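PDB 2YHG: cellulose-binding protein from Saccharophagus degradans, which probably binds polysaccharide and may hydrolyse glycosidic bonds, this C-terminal piece of the protein holding a nucleoside hydrolase-like domain. Local coordinates for residues 30-35 and 132-137; 175-180 and 197-202; 182-187 and 204-209; 191-196 and 292-297; 344-349 and 429-434. All blocks are in the same frame, centred on the assembly; numbering follows the deposited sequence.

How the contacts relate
Contacts 1 to 3, and the helix of contact 4, belong to the nucleoside hydrolase-like part, on which strand 295-298 packs; contact 5 lies in the C-terminal beta domain, its centre about 26 to 31 Å from theirs. Contacts 1 and 3 reach the same six-stranded parallel sheet, at strands 30-35, 180-185 and 203-207, with centres about 17 Å apart. Contact 1 closes along the chain before the others open. Contacts 2, 3 and 4 interleave: helix 190-198 serves contacts 2 and 4, while its flanking strands pair in contact 3. These three touch, centres about 11 to 16 Å apart, so sheet end, crossover helix and strand 295-298 form one body. Contact 5, in a separate mixed sheet, touches none of them.

Contact 1 of 5, residues 30-35 and 132-137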
# COMPACT_ATOMS: atom_id res chain seq x y z
N ARG A 30 3.97 6.77 5.32
CA ARG A 30 5.41 6.66 5.09
C ARG A 30 5.73 5.25 4.64
O ARG A 30 5.40 4.30 5.34
CB ARG A 30 6.15 6.96 6.38
CG ARG A 30 5.87 8.35 6.98
CD ARG A 30 6.54 8.52 8.33
NE ARG A 30 7.99 8.44 8.21
CZ ARG A 30 8.81 8.23 9.23
NH1 ARG A 30 8.31 7.98 10.45
NH2 ARG A 30 10.10 8.24 9.03
N VAL A 31 6.45 5.13 3.54
CA VAL A 31 6.73 3.82 2.97
C VAL A 31 8.15 3.76 2.43
O VAL A 31 8.63 4.69 1.78
CB VAL A 31 5.73 3.46 1.86
CG1 VAL A 31 5.95 2.00 1.39
CG2 VAL A 31 4.30 3.63 2.30
N ILE A 32 8.82 2.62 2.69
CA ILE A 32 10.10 2.29 2.15
C ILE A 32 9.92 0.94 1.43
O ILE A 32 9.43 -0.01 2.04
CB ILE A 32 11.13 2.13 3.29
CG1 ILE A 32 11.38 3.48 3.96
CG2 ILE A 32 12.41 1.47 2.79
CD1 ILE A 32 12.11 3.37 5.28
N HIS A 33 10.39 0.85 0.19
CA HIS A 33 10.33 -0.40 -0.56
C HIS A 33 11.69 -1.01 -0.67
O HIS A 33 12.68 -0.34 -0.97
CB HIS A 33 9.76 -0.19 -1.94
CG HIS A 33 8.38 0.32 -1.92
ND1 HIS A 33 7.38 -0.35 -1.25
CD2 HIS A 33 7.82 1.41 -2.50
CE1 HIS A 33 6.26 0.32 -1.45
NE2 HIS A 33 6.50 1.40 -2.18
N THR A 34 11.75 -2.33 -0.48
CA THR A 34 12.92 -3.12 -0.83
C THR A 34 12.53 -4.07 -1.95
O THR A 34 11.42 -4.62 -1.92
CB THR A 34 13.54 -3.85 0.38
OG1 THR A 34 12.84 -5.08 0.71
CG2 THR A 34 13.60 -2.97 1.63
N THR A 35 13.37 -4.19 -2.97
CA THR A 35 12.96 -4.86 -4.21
C THR A 35 14.13 -5.63 -4.81
O THR A 35 15.26 -5.08 -4.94
CB THR A 35 12.37 -3.86 -5.24
OG1 THR A 35 12.32 -4.49 -6.53
CG2 THR A 35 13.22 -2.58 -5.39
N ASN A 132 20.66 0.88 6.94
CA ASN A 132 20.84 2.09 7.73
C ASN A 132 19.74 3.10 7.41
O ASN A 132 19.33 3.84 8.33
CB ASN A 132 22.21 2.71 7.47
CG ASN A 132 23.34 1.97 8.12
OD1 ASN A 132 23.13 1.18 9.05
ND2 ASN A 132 24.55 2.21 7.65
N LEU A 133 19.28 3.19 6.18
CA LEU A 133 18.20 4.10 5.81
C LEU A 133 16.93 3.75 6.58
O LEU A 133 16.23 4.63 7.10
CB LEU A 133 17.99 4.04 4.28
CG LEU A 133 16.88 4.91 3.68
CD1 LEU A 133 17.07 5.01 2.19
CD2 LEU A 133 15.46 4.33 3.92
N ILE A 134 16.61 2.46 6.71
CA ILE A 134 15.48 2.03 7.46
C ILE A 134 15.61 2.45 8.91
O ILE A 134 14.66 2.94 9.52
CB ILE A 134 15.23 0.52 7.29
CG1 ILE A 134 14.83 0.21 5.86
CG2 ILE A 134 14.20 0.02 8.28
CD1 ILE A 134 14.89 -1.26 5.51
N ILE A 135 16.76 2.19 9.53
CA ILE A 135 16.97 2.61 10.92
C ILE A 135 16.70 4.11 11.09
O ILE A 135 15.99 4.53 12.01
CB ILE A 135 18.37 2.25 11.42
CG1 ILE A 135 18.58 0.72 11.42
CG2 ILE A 135 18.61 2.82 12.82
CD1 ILE A 135 19.98 0.30 11.77
N ALA A 136 17.27 4.90 10.20
CA ALA A 136 17.13 6.35 10.32
C ALA A 136 15.69 6.78 10.18
O ALA A 136 15.22 7.69 10.88
CB ALA A 136 18.00 7.06 9.31
N ALA A 137 14.94 6.13 9.30
CA ALA A 137 13.53 6.48 9.11
C ALA A 137 12.71 6.13 10.33
O ALA A 137 11.89 6.93 10.80
CB ALA A 137 12.98 5.76 7.89
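The methyl end of Ile-32 enters the helix 129-139 surface between two side chains: CD1 lies 3.6 Å from Ala-137 CB and 3.7 Å from Leu-133 CD2. Its other branch, CG2, meets Ile-134 CG1 at 4.1 Å. With CG1 beside the backbone N (chi1 -67°), the isoleucine offers each branch a different partner, and the small Ala-137 lets the helix come close. Next to this apolar patch, Arg-30 NH2 donates to Ala-137 O at 2.8 Å, approaching from above the carbonyl plane. A bend at chi3 turns the guanidinium to the helix. A salt bridge from NE to Glu-60 and a hydrogen bond from NH1 to Arg-144 O help fix its rotation, which suits a buried arginine with several donors to satisfy. Thr-34, whose OG1 bonds to Thr-149 O, makes a looser contact through CG2 with Ile-134 CD1. Strand and helix run nearly antiparallel (168°), as where a helix covers a parallel sheet in a Rossmann-like alpha/beta fold, consistent with a nucleoside hydrolase-like domain.

Contact 2 of 5, residues 175-180 and 197-202; sequences AFISKL and KNFPNL
Ile-177 carries the tight part of this contact, pressing its two branches on different parts of the turn that follows helix 190-198. CG2, which lies anti to the backbone N, rests 3.8 Å from Leu-202 CB and 3.7 Å from Leu-202 N. The other branch leaves beside the backbone N (chi1 -67°) and carries CD1 to the Phe-199 ring, obliquely, at 4.0 Å from CD1 of that ring; the two side chains cross at about a right angle. A beta-branched residue suits this place because it fills two directions at once. Leu-202 extends the apolar patch: its CD1 meets Leu-180 CB at 3.9 Å and also lies 3.6 Å from Leu-180 O.

The outer side is looser. Asn-201 adds little, meeting Ile-177 CG2 chiefly through its backbone carbonyl carbon, and it and Pro-200 are exposed, as befits the middle residues of a type I turn from Phe-199 to Leu-202. The turn is closed by Leu-202 N donating to Phe-199 O at 3.0 Å. On the other segment, exposed Ser-178 folds its hydroxyl back to Ala-175 O.

Inward, Ile-177 and Phe-199 both lean on Val-161 of helix 155-167, and the Phe-199 ring meets Trp-194 edge-to-face. The contact thus joins helix 170-178 and the first residue of strand 180-185 to the turn leading into strand 203-207.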
# COMPACT_ATOMS: atom_id res chain seq x y z
N ALA A 175 10.65 0.11 21.28
CA ALA A 175 10.15 1.35 20.70
C ALA A 175 10.32 1.38 19.18
O ALA A 175 9.43 1.80 18.46
CB ALA A 175 10.85 2.57 21.34
N PHE A 176 11.48 0.93 18.72
CA PHE A 176 11.80 0.82 17.31
C PHE A 176 10.74 -0.06 16.61
O PHE A 176 10.10 0.36 15.63
CB PHE A 176 13.21 0.25 17.14
CG PHE A 176 13.72 0.24 15.73
CD1 PHE A 176 14.41 1.33 15.23
CD2 PHE A 176 13.49 -0.86 14.91
CE1 PHE A 176 14.90 1.32 13.95
CE2 PHE A 176 13.96 -0.86 13.61
CZ PHE A 176 14.64 0.24 13.12
N ILE A 177 10.51 -1.24 17.14
CA ILE A 177 9.54 -2.18 16.58
C ILE A 177 8.15 -1.59 16.53
O ILE A 177 7.41 -1.80 15.57
CB ILE A 177 9.58 -3.52 17.34
CG1 ILE A 177 10.90 -4.25 17.13
CG2 ILE A 177 8.35 -4.37 17.01
CD1 ILE A 177 11.11 -4.83 15.70
N SER A 178 7.79 -0.82 17.55
CA SER A 178 6.45 -0.26 17.61
C SER A 178 6.15 0.73 16.50
O SER A 178 4.98 0.97 16.18
CB SER A 178 6.22 0.41 18.96
OG SER A 178 6.83 1.67 19.07
N LYS A 179 7.20 1.32 15.91
CA LYS A 179 7.05 2.31 14.88
C LYS A 179 7.19 1.77 13.45
O LYS A 179 7.00 2.50 12.51
CB LYS A 179 8.08 3.40 15.09
CG LYS A 179 7.84 4.19 16.35
CD LYS A 179 8.87 5.25 16.63
CE LYS A 179 10.23 4.64 16.83
NZ LYS A 179 11.22 5.64 17.33
N LEU A 180 7.47 0.48 13.33
CA LEU A 180 7.68 -0.20 12.05
C LEU A 180 6.45 -1.05 11.72
O LEU A 180 5.76 -1.53 12.61
CB LEU A 180 8.92 -1.07 12.18
CG LEU A 180 9.44 -1.79 10.92
CD1 LEU A 180 9.79 -0.83 9.81
CD2 LEU A 180 10.62 -2.65 11.32
N LYS A 197 9.04 -14.33 13.78
CA LYS A 197 9.25 -15.21 14.92
C LYS A 197 9.85 -14.44 16.09
O LYS A 197 9.46 -14.66 17.26
CB LYS A 197 10.18 -16.36 14.50
CG LYS A 197 10.62 -17.30 15.61
CD LYS A 197 9.46 -17.96 16.30
CE LYS A 197 9.93 -19.16 17.12
NZ LYS A 197 8.80 -19.81 17.78
N ASN A 198 10.88 -13.64 15.83
CA ASN A 198 11.64 -13.04 16.91
C ASN A 198 11.01 -11.78 17.46
O ASN A 198 11.34 -11.37 18.58
CB ASN A 198 13.07 -12.78 16.47
CG ASN A 198 13.90 -14.05 16.47
OD1 ASN A 198 14.44 -14.39 17.50
ND2 ASN A 198 13.95 -14.77 15.38
N PHE A 199 10.14 -11.13 16.68
CA PHE A 199 9.56 -9.87 17.07
C PHE A 199 8.06 -9.95 16.91
O PHE A 199 7.48 -9.38 15.98
CB PHE A 199 10.17 -8.71 16.27
CG PHE A 199 11.67 -8.69 16.35
CD1 PHE A 199 12.34 -8.16 17.45
CD2 PHE A 199 12.43 -9.33 15.41
CE1 PHE A 199 13.75 -8.29 17.55
CE2 PHE A 199 13.79 -9.49 15.54
CZ PHE A 199 14.44 -8.95 16.59
N PRO A 200 7.39 -10.72 17.78
CA PRO A 200 5.96 -10.94 17.60
C PRO A 200 5.12 -9.68 17.74
O PRO A 200 3.97 -9.67 17.32
CB PRO A 200 5.62 -11.96 18.69
CG PRO A 200 6.71 -11.84 19.68
CD PRO A 200 7.92 -11.52 18.90
N ASN A 201 5.65 -8.61 18.33
CA ASN A 201 4.90 -7.36 18.38
C ASN A 201 5.03 -6.51 17.14
O ASN A 201 4.38 -5.48 17.04
CB ASN A 201 5.29 -6.51 19.59
CG ASN A 201 5.00 -7.18 20.92
OD1 ASN A 201 3.91 -7.94 21.00
ND2 ASN A 201 5.76 -7.00 21.88
N LEU A 202 5.85 -6.91 16.18
CA LEU A 202 5.94 -6.23 14.91
C LEU A 202 4.73 -6.56 14.05
O LEU A 202 4.47 -7.73 13.80
CB LEU A 202 7.21 -6.68 14.20
CG LEU A 202 7.48 -6.16 12.81
CD1 LEU A 202 7.56 -4.64 12.77
CD2 LEU A 202 8.72 -6.81 12.26

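Contact 3 of 5, residues 182-187 and 204-209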
# COMPACT_ATOMS: atom_id res chain seq x y z
N VAL A 182 5.70 -4.21 8.50
CA VAL A 182 6.24 -4.90 7.34
C VAL A 182 5.11 -5.44 6.48
O VAL A 182 4.20 -6.10 6.98
CB VAL A 182 7.19 -6.05 7.76
CG1 VAL A 182 7.67 -6.86 6.54
CG2 VAL A 182 8.40 -5.49 8.53
N TYR A 183 5.23 -5.20 5.17
CA TYR A 183 4.35 -5.83 4.17
C TYR A 183 5.26 -6.65 3.26
O TYR A 183 6.03 -6.10 2.47
CB TYR A 183 3.56 -4.77 3.38
CG TYR A 183 2.40 -5.33 2.60
CD1 TYR A 183 2.58 -6.25 1.57
CD2 TYR A 183 1.10 -4.91 2.84
CE1 TYR A 183 1.52 -6.69 0.82
CE2 TYR A 183 0.01 -5.37 2.08
CZ TYR A 183 0.24 -6.27 1.07
OH TYR A 183 -0.76 -6.77 0.26
N ASP A 184 5.18 -7.97 3.44
CA ASP A 184 6.00 -8.96 2.73
C ASP A 184 5.13 -9.59 1.65
O ASP A 184 4.10 -10.17 1.94
CB ASP A 184 6.44 -9.99 3.77
CG ASP A 184 6.96 -11.30 3.24
OD1 ASP A 184 7.20 -11.41 2.02
OD2 ASP A 184 7.14 -12.23 4.09
N ILE A 185 5.55 -9.48 0.39
CA ILE A 185 4.87 -10.17 -0.70
C ILE A 185 5.37 -11.62 -0.77
O ILE A 185 6.52 -11.87 -1.13
CB ILE A 185 5.10 -9.47 -2.05
CG1 ILE A 185 4.48 -8.06 -2.04
CG2 ILE A 185 4.53 -10.35 -3.18
CD1 ILE A 185 2.98 -8.04 -2.27
N LEU A 186 4.49 -12.54 -0.40
CA LEU A 186 4.60 -13.97 -0.64
C LEU A 186 5.63 -14.72 0.18
O LEU A 186 5.55 -15.96 0.24
CB LEU A 186 4.78 -14.30 -2.12
CG LEU A 186 3.50 -14.14 -2.94
CD1 LEU A 186 3.81 -13.89 -4.42
CD2 LEU A 186 2.65 -15.40 -2.81
N GLY A 187 6.64 -14.09 0.76
CA GLY A 187 7.70 -14.78 1.48
C GLY A 187 8.77 -15.25 0.54
O GLY A 187 8.65 -16.27 -0.17
N TYR A 204 3.16 -7.49 10.92
CA TYR A 204 3.82 -8.20 9.82
C TYR A 204 2.75 -8.90 8.99
O TYR A 204 2.02 -9.75 9.49
CB TYR A 204 4.82 -9.23 10.37
CG TYR A 204 5.69 -9.86 9.34
CD1 TYR A 204 5.18 -10.72 8.38
CD2 TYR A 204 7.04 -9.60 9.31
CE1 TYR A 204 5.99 -11.26 7.40
CE2 TYR A 204 7.85 -10.13 8.33
CZ TYR A 204 7.33 -10.96 7.38
OH TYR A 204 8.18 -11.49 6.43
N ILE A 205 2.66 -8.50 7.73
CA ILE A 205 1.79 -9.11 6.74
C ILE A 205 2.62 -9.91 5.76
O ILE A 205 3.60 -9.39 5.22
CB ILE A 205 1.04 -8.00 5.93
CG1 ILE A 205 0.08 -7.21 6.82
CG2 ILE A 205 0.34 -8.60 4.71
CD1 ILE A 205 -0.41 -5.94 6.20
N ARG A 206 2.26 -11.18 5.53
CA ARG A 206 2.77 -11.96 4.40
C ARG A 206 1.59 -12.18 3.46
O ARG A 206 0.75 -13.05 3.70
CB ARG A 206 3.45 -13.26 4.81
CG ARG A 206 3.96 -14.08 3.66
CD ARG A 206 4.84 -15.26 4.05
NE ARG A 206 6.17 -14.82 4.44
CZ ARG A 206 7.15 -15.62 4.85
NH1 ARG A 206 6.91 -16.89 5.13
NH2 ARG A 206 8.38 -15.15 4.98
N ALA A 207 1.49 -11.34 2.44
CA ALA A 207 0.37 -11.38 1.52
C ALA A 207 0.61 -12.43 0.46
O ALA A 207 1.69 -12.48 -0.14
CB ALA A 207 0.20 -10.02 0.86
N ARG A 208 -0.39 -13.24 0.19
CA ARG A 208 -0.25 -14.29 -0.80
C ARG A 208 -1.26 -14.25 -1.92
O ARG A 208 -1.03 -14.84 -2.98
CB ARG A 208 -0.30 -15.64 -0.13
CG ARG A 208 0.75 -15.83 0.94
CD ARG A 208 0.61 -17.23 1.59
NE ARG A 208 -0.61 -17.29 2.37
CZ ARG A 208 -1.22 -18.43 2.68
NH1 ARG A 208 -0.69 -19.61 2.33
NH2 ARG A 208 -2.40 -18.39 3.28
N SER A 209 -2.37 -13.56 -1.73
CA SER A 209 -3.44 -13.58 -2.72
C SER A 209 -3.35 -12.34 -3.61
O SER A 209 -4.24 -11.46 -3.61
CB SER A 209 -4.82 -13.68 -2.06
OG SER A 209 -5.02 -14.93 -1.42
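Asp-184 and Tyr-204 meet with carboxylate and ring planes almost perpendicular (89°), the tyrosine hydroxyl donating to OD2 of Asp-184 at 2.7 Å. Arg-206 runs alongside the aspartate, pointing the same way, and a bend at chi3 turns its guanidinium so that NE reaches Asp-184 OD2 at 2.8 Å in a salt bridge; NH2 adds a weak bond to that oxygen. The two strong donors arrive from opposite faces of the carboxylate plane and hold OD2 between them. Asp-184 OD1 accepts instead from Gly-187 N, an Asx motif. Gly-187, at positive phi, presents only backbone to one guanidinium face, its CA 3.3 Å from Arg-206 NE. This buried aspartate is therefore probably ionised, and its charge is probably balanced by Arg-206, which also bridges to Asp-288.

Beside this polar cluster Val-182 CG1 packs over the face of Tyr-204, 3.7 Å from CE2. The sheet's other surface carries Tyr-183, with Ile-205 CG2 centred over its ring face, 4.1 Å from the centroid, and the compact Ala-207 CB 3.4 Å from Tyr-183 OH, whose polar partner is Gly-268 O.

Backbone hydrogen bonds of the parallel-sheet kind, such as Ile-205 N to Val-182 O, join the strands 17° from parallel. They are the two arms of a beta-alpha-beta unit whose connecting helix is 190-198; strand 146-150 flanks 180-185, and strand 295-298 lies beyond 203-207.

Contact 4 of 5, residues 191-196 and 292-297; sequences AGTWLA and DTYYMY
Thr-193 turns OG1 beside its backbone N (chi1 -41°), which leaves CG2 on the far side from that N, while Tyr-294 holds its ring between backbone N and carbonyl carbon (chi1 64°), and the two torsions bring methyl and ring face together. The result is a CH-pi contact that joins the crossover helix 190-198 of the beta-alpha-beta unit to Tyr-294, the residue just before strand 295-298. The methyl sits over the centre of the ring, 3.5 Å from Tyr-294 CE1. Threonine suits the spot because its other branch stays polar: OG1 bonds to Asp-288 and Arg-206, while Tyr-294 OH is bound to Val-278 O.

Met-296 supplies the second grip. Its chain, extended beyond CG, carries the flexible thioether to the helix, where CE lies 3.6 Å from Ala-196 CB and 3.7 Å from Thr-193 CA. Alanine is small enough here to let the methionine and the Tyr-295 carbonyl approach, and Gly-192 presents only backbone beside CE. The directions of the short helix and strand segments are 104° apart.

Tyr-297 pairs with strand 203-207 through the backbone, so the helix and its following strand both hold this segment. A water bridges the two backbones, donating a hydrogen bond to Ala-196 O at 2.8 Å and accepting from Tyr-295 N at 2.9 Å.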
# COMPACT_ATOMS: atom_id res chain seq x y z
N ALA A 191 14.52 -14.31 6.15
CA ALA A 191 14.70 -13.19 7.05
C ALA A 191 13.37 -12.58 7.47
O ALA A 191 13.23 -12.12 8.60
CB ALA A 191 15.61 -12.14 6.43
N GLY A 192 12.38 -12.57 6.58
CA GLY A 192 11.05 -12.16 7.00
C GLY A 192 10.52 -13.07 8.07
O GLY A 192 9.92 -12.62 9.05
N THR A 193 10.71 -14.36 7.91
CA THR A 193 10.25 -15.33 8.91
C THR A 193 10.99 -15.13 10.23
O THR A 193 10.36 -15.16 11.30
CB THR A 193 10.41 -16.76 8.39
OG1 THR A 193 10.01 -16.77 7.00
CG2 THR A 193 9.58 -17.69 9.21
N TRP A 194 12.29 -14.88 10.16
CA TRP A 194 13.07 -14.58 11.36
C TRP A 194 12.48 -13.36 12.09
O TRP A 194 12.34 -13.37 13.32
CB TRP A 194 14.52 -14.32 10.98
CG TRP A 194 15.40 -13.98 12.13
CD1 TRP A 194 16.08 -14.85 12.96
CD2 TRP A 194 15.76 -12.67 12.55
NE1 TRP A 194 16.80 -14.15 13.89
CE2 TRP A 194 16.63 -12.81 13.66
CE3 TRP A 194 15.52 -11.40 12.04
CZ2 TRP A 194 17.19 -11.72 14.31
CZ3 TRP A 194 16.13 -10.31 12.66
CH2 TRP A 194 16.94 -10.48 13.80
N LEU A 195 12.08 -12.33 11.33
CA LEU A 195 11.45 -11.18 11.95
C LEU A 195 10.15 -11.52 12.65
O LEU A 195 9.92 -11.11 13.80
CB LEU A 195 11.18 -10.08 10.91
CG LEU A 195 12.39 -9.26 10.44
CD1 LEU A 195 12.06 -8.49 9.18
CD2 LEU A 195 12.86 -8.33 11.54
N ALA A 196 9.26 -12.23 11.97
CA ALA A 196 7.95 -12.54 12.55
C ALA A 196 8.09 -13.40 13.79
O ALA A 196 7.34 -13.22 14.75
CB ALA A 196 7.08 -13.22 11.50
N ASP A 292 9.13 -22.46 13.31
CA ASP A 292 7.79 -22.74 13.88
C ASP A 292 7.88 -22.72 15.43
O ASP A 292 8.89 -23.14 15.99
CB ASP A 292 7.31 -24.13 13.45
CG ASP A 292 6.91 -24.22 11.98
OD1 ASP A 292 6.75 -23.14 11.30
OD2 ASP A 292 6.71 -25.34 11.48
N THR A 293 6.81 -22.29 16.13
CA THR A 293 5.62 -21.67 15.53
C THR A 293 5.83 -20.17 15.41
O THR A 293 6.33 -19.53 16.32
CB THR A 293 4.39 -21.90 16.45
OG1 THR A 293 4.38 -23.29 16.85
CG2 THR A 293 3.11 -21.51 15.76
N TYR A 294 5.41 -19.62 14.26
CA TYR A 294 5.40 -18.19 14.04
C TYR A 294 4.08 -17.79 13.42
O TYR A 294 3.44 -18.60 12.75
CB TYR A 294 6.58 -17.72 13.16
CG TYR A 294 6.55 -18.26 11.76
CD1 TYR A 294 7.14 -19.48 11.45
CD2 TYR A 294 5.87 -17.60 10.76
CE1 TYR A 294 7.07 -20.00 10.19
CE2 TYR A 294 5.76 -18.15 9.47
CZ TYR A 294 6.34 -19.37 9.22
OH TYR A 294 6.21 -19.99 7.99
N TYR A 295 3.72 -16.53 13.61
CA TYR A 295 2.46 -16.01 13.11
C TYR A 295 2.71 -14.82 12.20
O TYR A 295 3.64 -14.03 12.43
CB TYR A 295 1.56 -15.57 14.28
CG TYR A 295 1.00 -16.74 15.03
CD1 TYR A 295 1.71 -17.36 16.03
CD2 TYR A 295 -0.24 -17.27 14.68
CE1 TYR A 295 1.21 -18.50 16.68
CE2 TYR A 295 -0.75 -18.38 15.31
CZ TYR A 295 -0.02 -19.01 16.29
OH TYR A 295 -0.54 -20.12 16.92
N MET A 296 1.86 -14.66 11.19
CA MET A 296 1.88 -13.56 10.26
C MET A 296 0.46 -13.25 9.88
O MET A 296 -0.35 -14.16 9.69
CB MET A 296 2.67 -13.90 8.97
CG MET A 296 4.14 -14.17 9.22
SD MET A 296 4.92 -14.84 7.74
CE MET A 296 6.63 -14.80 8.27
N TYR A 297 0.12 -11.97 9.71
CA TYR A 297 -1.14 -11.61 9.09
C TYR A 297 -1.11 -12.06 7.65
O TYR A 297 -0.11 -11.89 6.95
CB TYR A 297 -1.38 -10.12 9.17
CG TYR A 297 -1.76 -9.64 10.54
CD1 TYR A 297 -3.00 -9.88 11.09
CD2 TYR A 297 -0.85 -8.95 11.33
CE1 TYR A 297 -3.34 -9.41 12.36
CE2 TYR A 297 -1.17 -8.51 12.61
CZ TYR A 297 -2.41 -8.74 13.11
OH TYR A 297 -2.73 -8.31 14.39
O HOH W 1 5.36 -15.05 15.49

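Contact 5 of 5, residues 344-349 and 429-434; sequences EAVMYL and YRRVVI
Val-433 N donates to Met-347 O at 2.8 Å, the shortest of three backbone bonds that tie the strands in parallel. Met-347 N to Arg-431 O and Leu-349 N to Val-433 O complete the set, all nearly straight.

On one surface Val-433 is the centre of packing. Its CG2 meets Val-346 CG1 at 3.6 Å, and its CB lies 3.7 Å from Tyr-348 CD1, the tyrosine pointing the same way alongside it; Val-346 CG1 also covers one face of that ring. Branched valines suit such strand positions, where their methyls fill the gaps between neighbours. Arg-431 turns its polar end to Leu-256 O.

On the other surface Met-347 lies side by side with Val-432, its SD 4.1 Å from Val-432 CG2; the long, unbranched thioether suits this partly exposed place by reaching along its neighbour. Leu-349 also packs on Val-432, in one of its two modelled conformers, and Leu-359 of strand 356-360 covers both residues.

Strand 347-351 is an outermost strand of the C-terminal mixed sheet. It is attached by main-chain bonds that use no side-chain atoms, while the apolar packing on both surfaces helps set how its side chains lie.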
# COMPACT_ATOMS: atom_id res chain seq x y z
N GLU A 344 -8.81 13.61 4.80
CA GLU A 344 -8.46 12.39 4.12
C GLU A 344 -7.95 11.33 5.07
O GLU A 344 -6.74 11.19 5.29
CB GLU A 344 -7.37 12.67 3.11
CG GLU A 344 -7.17 11.52 2.18
CD GLU A 344 -6.05 11.77 1.25
OE1 GLU A 344 -5.49 12.88 1.27
OE2 GLU A 344 -5.69 10.83 0.53
N ALA A 345 -8.88 10.69 5.76
CA ALA A 345 -8.60 9.79 6.86
C ALA A 345 -9.89 9.04 7.11
O ALA A 345 -10.97 9.45 6.72
CB ALA A 345 -8.23 10.57 8.09
N VAL A 346 -9.80 7.90 7.75
CA VAL A 346 -10.98 7.22 8.23
C VAL A 346 -11.66 8.10 9.26
O VAL A 346 -11.01 8.71 10.11
CB VAL A 346 -10.60 5.85 8.80
CG1 VAL A 346 -11.82 5.17 9.45
CG2 VAL A 346 -10.04 4.94 7.71
N MET A 347 -12.98 8.20 9.17
CA MET A 347 -13.78 8.99 10.10
C MET A 347 -14.35 8.11 11.18
O MET A 347 -14.89 7.07 10.86
CB MET A 347 -14.95 9.63 9.29
CG MET A 347 -15.91 10.55 9.97
SD MET A 347 -16.89 11.38 8.67
CE MET A 347 -17.03 12.98 9.35
N TYR A 348 -14.20 8.49 12.43
CA TYR A 348 -14.65 7.72 13.55
C TYR A 348 -15.79 8.46 14.25
O TYR A 348 -15.65 9.63 14.57
CB TYR A 348 -13.52 7.47 14.53
CG TYR A 348 -12.44 6.59 13.98
CD1 TYR A 348 -12.56 5.22 14.01
CD2 TYR A 348 -11.34 7.11 13.34
CE1 TYR A 348 -11.59 4.40 13.46
CE2 TYR A 348 -10.36 6.29 12.79
CZ TYR A 348 -10.51 4.94 12.84
OH TYR A 348 -9.53 4.10 12.35
N LEU A 349 -16.89 7.77 14.47
CA LEU A 349 -18.07 8.31 15.15
C LEU A 349 -18.51 7.33 16.20
O LEU A 349 -18.40 6.14 16.02
CB LEU A 349 -19.24 8.46 14.16
CG LEU A 349 -19.09 9.42 12.99
CD1 LEU A 349 -20.39 9.41 12.20
CD2 LEU A 349 -18.75 10.83 13.47
N TYR A 429 -12.78 7.65 -1.74
CA TYR A 429 -13.39 6.90 -0.64
C TYR A 429 -13.42 7.70 0.63
O TYR A 429 -12.47 8.41 0.95
CB TYR A 429 -12.56 5.64 -0.37
CG TYR A 429 -12.37 4.75 -1.57
CD1 TYR A 429 -13.38 3.94 -2.02
CD2 TYR A 429 -11.18 4.78 -2.31
CE1 TYR A 429 -13.20 3.15 -3.14
CE2 TYR A 429 -10.98 3.97 -3.39
CZ TYR A 429 -11.99 3.16 -3.80
OH TYR A 429 -11.76 2.31 -4.88
N ARG A 430 -14.45 7.44 1.45
CA ARG A 430 -14.42 7.78 2.86
C ARG A 430 -15.09 6.68 3.66
O ARG A 430 -16.28 6.45 3.52
CB ARG A 430 -15.11 9.11 3.17
CG ARG A 430 -15.12 9.44 4.66
CD ARG A 430 -13.74 9.88 5.14
NE ARG A 430 -13.32 11.10 4.44
CZ ARG A 430 -13.87 12.30 4.62
NH1 ARG A 430 -14.64 12.54 5.66
NH2 ARG A 430 -13.57 13.31 3.82
N ARG A 431 -14.33 6.01 4.51
CA ARG A 431 -14.87 5.10 5.48
C ARG A 431 -15.27 5.83 6.74
O ARG A 431 -14.53 6.64 7.26
CB ARG A 431 -13.85 4.00 5.81
CG ARG A 431 -14.46 2.89 6.68
CD ARG A 431 -13.42 1.88 7.15
NE ARG A 431 -12.74 1.28 6.01
CZ ARG A 431 -12.54 -0.01 5.77
NH1 ARG A 431 -13.03 -0.96 6.53
NH2 ARG A 431 -11.80 -0.33 4.72
N VAL A 432 -16.47 5.50 7.22
CA VAL A 432 -17.00 5.96 8.49
C VAL A 432 -17.11 4.74 9.40
O VAL A 432 -17.89 3.82 9.14
CB VAL A 432 -18.36 6.64 8.33
CG1 VAL A 432 -18.79 7.22 9.67
CG2 VAL A 432 -18.29 7.75 7.28
N VAL A 433 -16.29 4.71 10.44
CA VAL A 433 -16.33 3.64 11.44
C VAL A 433 -17.18 4.14 12.58
O VAL A 433 -16.85 5.13 13.26
CB VAL A 433 -14.91 3.29 11.92
CG1 VAL A 433 -14.98 2.33 13.10
CG2 VAL A 433 -14.09 2.71 10.78
N ILE A 434 -18.29 3.45 12.84
CA ILE A 434 -19.24 3.82 13.87
C ILE A 434 -19.11 2.82 15.02
O ILE A 434 -19.41 1.65 14.87
CB ILE A 434 -20.68 3.85 13.34
CG1 ILE A 434 -20.79 4.76 12.10
CG2 ILE A 434 -21.61 4.30 14.45
CD1 ILE A 434 -22.16 4.78 11.40